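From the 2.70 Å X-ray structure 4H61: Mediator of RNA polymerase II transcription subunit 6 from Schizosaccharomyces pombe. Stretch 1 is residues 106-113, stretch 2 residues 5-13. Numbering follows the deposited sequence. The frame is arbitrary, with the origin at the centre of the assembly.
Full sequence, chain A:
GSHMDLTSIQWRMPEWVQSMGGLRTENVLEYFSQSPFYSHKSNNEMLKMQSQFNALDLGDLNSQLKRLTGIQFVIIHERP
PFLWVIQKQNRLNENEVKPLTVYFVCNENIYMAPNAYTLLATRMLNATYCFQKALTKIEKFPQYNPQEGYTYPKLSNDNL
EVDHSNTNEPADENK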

# COMPACT_ATOMS: atom_id res chain seq x y z
N CYS A 106 10.83 -8.23 0.24
CA CYS A 106 11.55 -9.34 -0.36
C CYS A 106 12.24 -10.16 0.72
O CYS A 106 13.12 -9.65 1.42
CB CYS A 106 12.58 -8.79 -1.35
SG CYS A 106 13.25 -10.02 -2.46
N ASN A 107 11.85 -11.42 0.85
CA ASN A 107 12.39 -12.30 1.89
C ASN A 107 12.28 -11.69 3.28
O ASN A 107 13.24 -11.74 4.05
CB ASN A 107 13.84 -12.68 1.60
CG ASN A 107 13.97 -13.61 0.42
OD1 ASN A 107 14.21 -13.17 -0.71
ND2 ASN A 107 13.80 -14.91 0.66
N GLU A 108 11.13 -11.11 3.58
CA GLU A 108 10.85 -10.49 4.88
C GLU A 108 11.62 -9.17 5.10
O GLU A 108 11.52 -8.55 6.17
CB GLU A 108 11.07 -11.48 6.03
CG GLU A 108 10.19 -12.72 5.91
CD GLU A 108 10.86 -13.97 6.42
OE1 GLU A 108 11.37 -13.95 7.56
OE2 GLU A 108 10.88 -14.98 5.68
N ASN A 109 12.38 -8.76 4.09
CA ASN A 109 13.06 -7.48 4.10
C ASN A 109 12.22 -6.42 3.42
O ASN A 109 11.80 -6.58 2.27
CB ASN A 109 14.39 -7.59 3.37
CG ASN A 109 15.55 -7.75 4.30
OD1 ASN A 109 15.67 -8.77 4.99
ND2 ASN A 109 16.43 -6.76 4.33
N ILE A 110 11.96 -5.34 4.14
CA ILE A 110 11.24 -4.22 3.56
C ILE A 110 12.19 -3.06 3.28
O ILE A 110 13.03 -2.71 4.12
CB ILE A 110 10.10 -3.75 4.47
CG1 ILE A 110 9.28 -4.95 4.96
CG2 ILE A 110 9.21 -2.75 3.74
CD1 ILE A 110 8.03 -4.57 5.72
N TYR A 111 12.07 -2.48 2.09
CA TYR A 111 12.84 -1.31 1.71
C TYR A 111 12.14 -0.60 0.54
O TYR A 111 11.35 -1.22 -0.18
CB TYR A 111 14.27 -1.69 1.33
CG TYR A 111 14.38 -2.82 0.32
CD1 TYR A 111 14.34 -2.56 -1.05
CD2 TYR A 111 14.54 -4.14 0.74
CE1 TYR A 111 14.44 -3.60 -1.98
CE2 TYR A 111 14.65 -5.18 -0.19
CZ TYR A 111 14.59 -4.90 -1.55
OH TYR A 111 14.69 -5.92 -2.47
N MET A 112 12.40 0.70 0.38
CA MET A 112 11.87 1.46 -0.75
C MET A 112 12.48 0.95 -2.05
O MET A 112 13.67 0.64 -2.10
CB MET A 112 12.16 2.96 -0.60
CG MET A 112 11.64 3.59 0.69
SD MET A 112 12.07 5.34 0.92
CE MET A 112 11.42 6.03 -0.61
N ALA A 113 11.66 0.86 -3.08
CA ALA A 113 12.14 0.46 -4.39
C ALA A 113 12.74 1.70 -5.01
O ALA A 113 12.48 2.80 -4.52
CB ALA A 113 10.99 -0.04 -5.22
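Stretch 2 (5-13) DLTSIQWRM

Stretch 2 (Asp 5 to Met 13) runs antiparallel to stretch 1 and is joined to it by a single beta bridge, Ile 110 with Trp 11. Approaching CA atoms give the register: Asn 109 lies 5.0 Å from Arg 12, Ile 110 5.2 Å from Trp 11, Tyr 111 4.9 Å from Gln 10 and, more loosely, Met 112 6.1 Å from Thr 7. From Ile 9 to Arg 12 the backbone of stretch 2 is extended (phi -123 to -156°, psi 127 to 161°); before that, Leu 6, Thr 7 and Ser 8 are bent, with psi near zero. Together the stretches bury 591 Å².

Stretch 1 opens with a type I' turn from Cys 106 to Asn 109, closed by Asn 109 N to Cys 106 O (2.9 Å) and Cys 106 N to Asn 109 O (2.8 Å). Cys 106 itself stays out of reach of stretch 2. Arg 12 lies alongside the turn, its side chain t from chi1 to chi3. Its NH1 comes within 2.8 Å of Asn 107 O, but the angle is too poor for a hydrogen bond. Glu 108 points its CA-to-CB bond toward stretch 2 and makes a salt bridge, Glu 108 OE1 to Arg 12 NH2 at 3.5 Å; the carboxylate oxygen sits over one face of the guanidinium, so the attraction is one of charge and no N-H is aimed at it. Asn 109 OD1 instead lies near the guanidinium plane and accepts a weak, nearly straight hydrogen bond from Arg 12 NH1 (3.4 Å, 173°). The other side-chain terminus, Asn 109 ND2, is 2.8 Å from Gln 10 OE1.

At Ile 110 the backbones pair directly: Ile 110 N donates to Trp 11 O and Trp 11 N to Ile 110 O, both 2.9 Å, at 172° and 161°. Two CA-H...O contacts flank this pair, Asn 109 CA to Trp 11 O (3.5 Å) and Gln 10 CA to Ile 110 O (3.4 Å). The side chains of the bridge pair also meet, with Ile 110 CD1 3.5 Å from Trp 11 CZ3.

Tyr 111 turns its CA-to-CB bond toward stretch 2; its CD2 lies 3.8 Å from Gln 10 NE2 and its CB 3.7 Å from Ile 9 O. Met 112 reaches the bent segment, its SD 3.5 Å from Leu 6 O, 4.0 Å from Leu 6 CB and 3.7 Å from Thr 7 CG2. That bend is held internally by Thr 7 N to Asp 5 OD1 (2.8 Å) and Ser 8 OG to Asp 5 O (2.9 Å). Ala 113 is out of reach of stretch 2.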

# COMPACT_ATOMS: atom_id res chain seq x y z
N ASP A 5 16.90 9.15 6.87
CA ASP A 5 16.56 8.94 5.46
C ASP A 5 16.16 7.50 5.23
O ASP A 5 16.97 6.58 5.39
CB ASP A 5 17.75 9.35 4.59
CG ASP A 5 17.57 8.96 3.13
OD1 ASP A 5 16.42 8.72 2.67
OD2 ASP A 5 18.59 8.91 2.42
N LEU A 6 14.91 7.29 4.84
CA LEU A 6 14.36 5.95 4.68
C LEU A 6 14.78 5.30 3.37
O LEU A 6 14.49 4.12 3.14
CB LEU A 6 12.84 5.97 4.81
CG LEU A 6 12.33 6.50 6.15
CD1 LEU A 6 10.82 6.60 6.14
CD2 LEU A 6 12.80 5.61 7.30
N THR A 7 15.47 6.04 2.51
CA THR A 7 15.96 5.45 1.27
C THR A 7 17.27 4.74 1.54
O THR A 7 17.90 4.22 0.63
CB THR A 7 16.25 6.49 0.19
OG1 THR A 7 17.36 7.30 0.59
CG2 THR A 7 15.02 7.37 -0.05
N SER A 8 17.70 4.75 2.79
CA SER A 8 18.99 4.20 3.10
C SER A 8 18.91 3.06 4.12
O SER A 8 19.94 2.61 4.65
CB SER A 8 19.91 5.31 3.59
OG SER A 8 19.66 5.58 4.96
N ILE A 9 17.69 2.60 4.40
CA ILE A 9 17.56 1.49 5.35
C ILE A 9 16.77 0.30 4.81
O ILE A 9 16.03 0.42 3.84
CB ILE A 9 16.94 1.93 6.71
CG1 ILE A 9 15.51 2.45 6.50
CG2 ILE A 9 17.80 2.96 7.43
CD1 ILE A 9 14.74 2.52 7.79
N GLN A 10 16.97 -0.84 5.45
CA GLN A 10 16.14 -2.02 5.25
C GLN A 10 15.67 -2.45 6.62
O GLN A 10 16.40 -2.34 7.60
CB GLN A 10 16.95 -3.15 4.62
CG GLN A 10 17.32 -2.95 3.17
CD GLN A 10 18.07 -4.14 2.60
OE1 GLN A 10 18.47 -5.04 3.35
NE2 GLN A 10 18.26 -4.16 1.29
N TRP A 11 14.45 -2.95 6.69
CA TRP A 11 13.86 -3.31 7.96
C TRP A 11 13.46 -4.78 7.87
O TRP A 11 13.06 -5.26 6.82
CB TRP A 11 12.66 -2.40 8.25
CG TRP A 11 11.85 -2.71 9.48
CD1 TRP A 11 12.05 -2.22 10.75
CD2 TRP A 11 10.70 -3.56 9.57
NE1 TRP A 11 11.10 -2.72 11.61
CE2 TRP A 11 10.25 -3.54 10.91
CE3 TRP A 11 10.00 -4.35 8.64
CZ2 TRP A 11 9.14 -4.27 11.35
CZ3 TRP A 11 8.89 -5.08 9.07
CH2 TRP A 11 8.48 -5.03 10.42
N ARG A 12 13.62 -5.50 8.98
CA ARG A 12 13.23 -6.90 9.03
C ARG A 12 12.96 -7.30 10.47
O ARG A 12 13.81 -7.10 11.33
CB ARG A 12 14.33 -7.78 8.43
CG ARG A 12 13.99 -9.26 8.42
CD ARG A 12 15.15 -10.08 7.89
NE ARG A 12 14.94 -11.52 8.07
CZ ARG A 12 15.02 -12.42 7.09
NH1 ARG A 12 15.33 -12.04 5.86
NH2 ARG A 12 14.81 -13.70 7.35
N MET A 13 11.79 -7.88 10.72
CA MET A 13 11.42 -8.27 12.08
C MET A 13 11.04 -9.75 12.17
O MET A 13 9.86 -10.10 12.30
CB MET A 13 10.29 -7.36 12.59
CG MET A 13 10.02 -7.48 14.08
SD MET A 13 8.78 -6.31 14.68
CE MET A 13 9.80 -4.85 14.93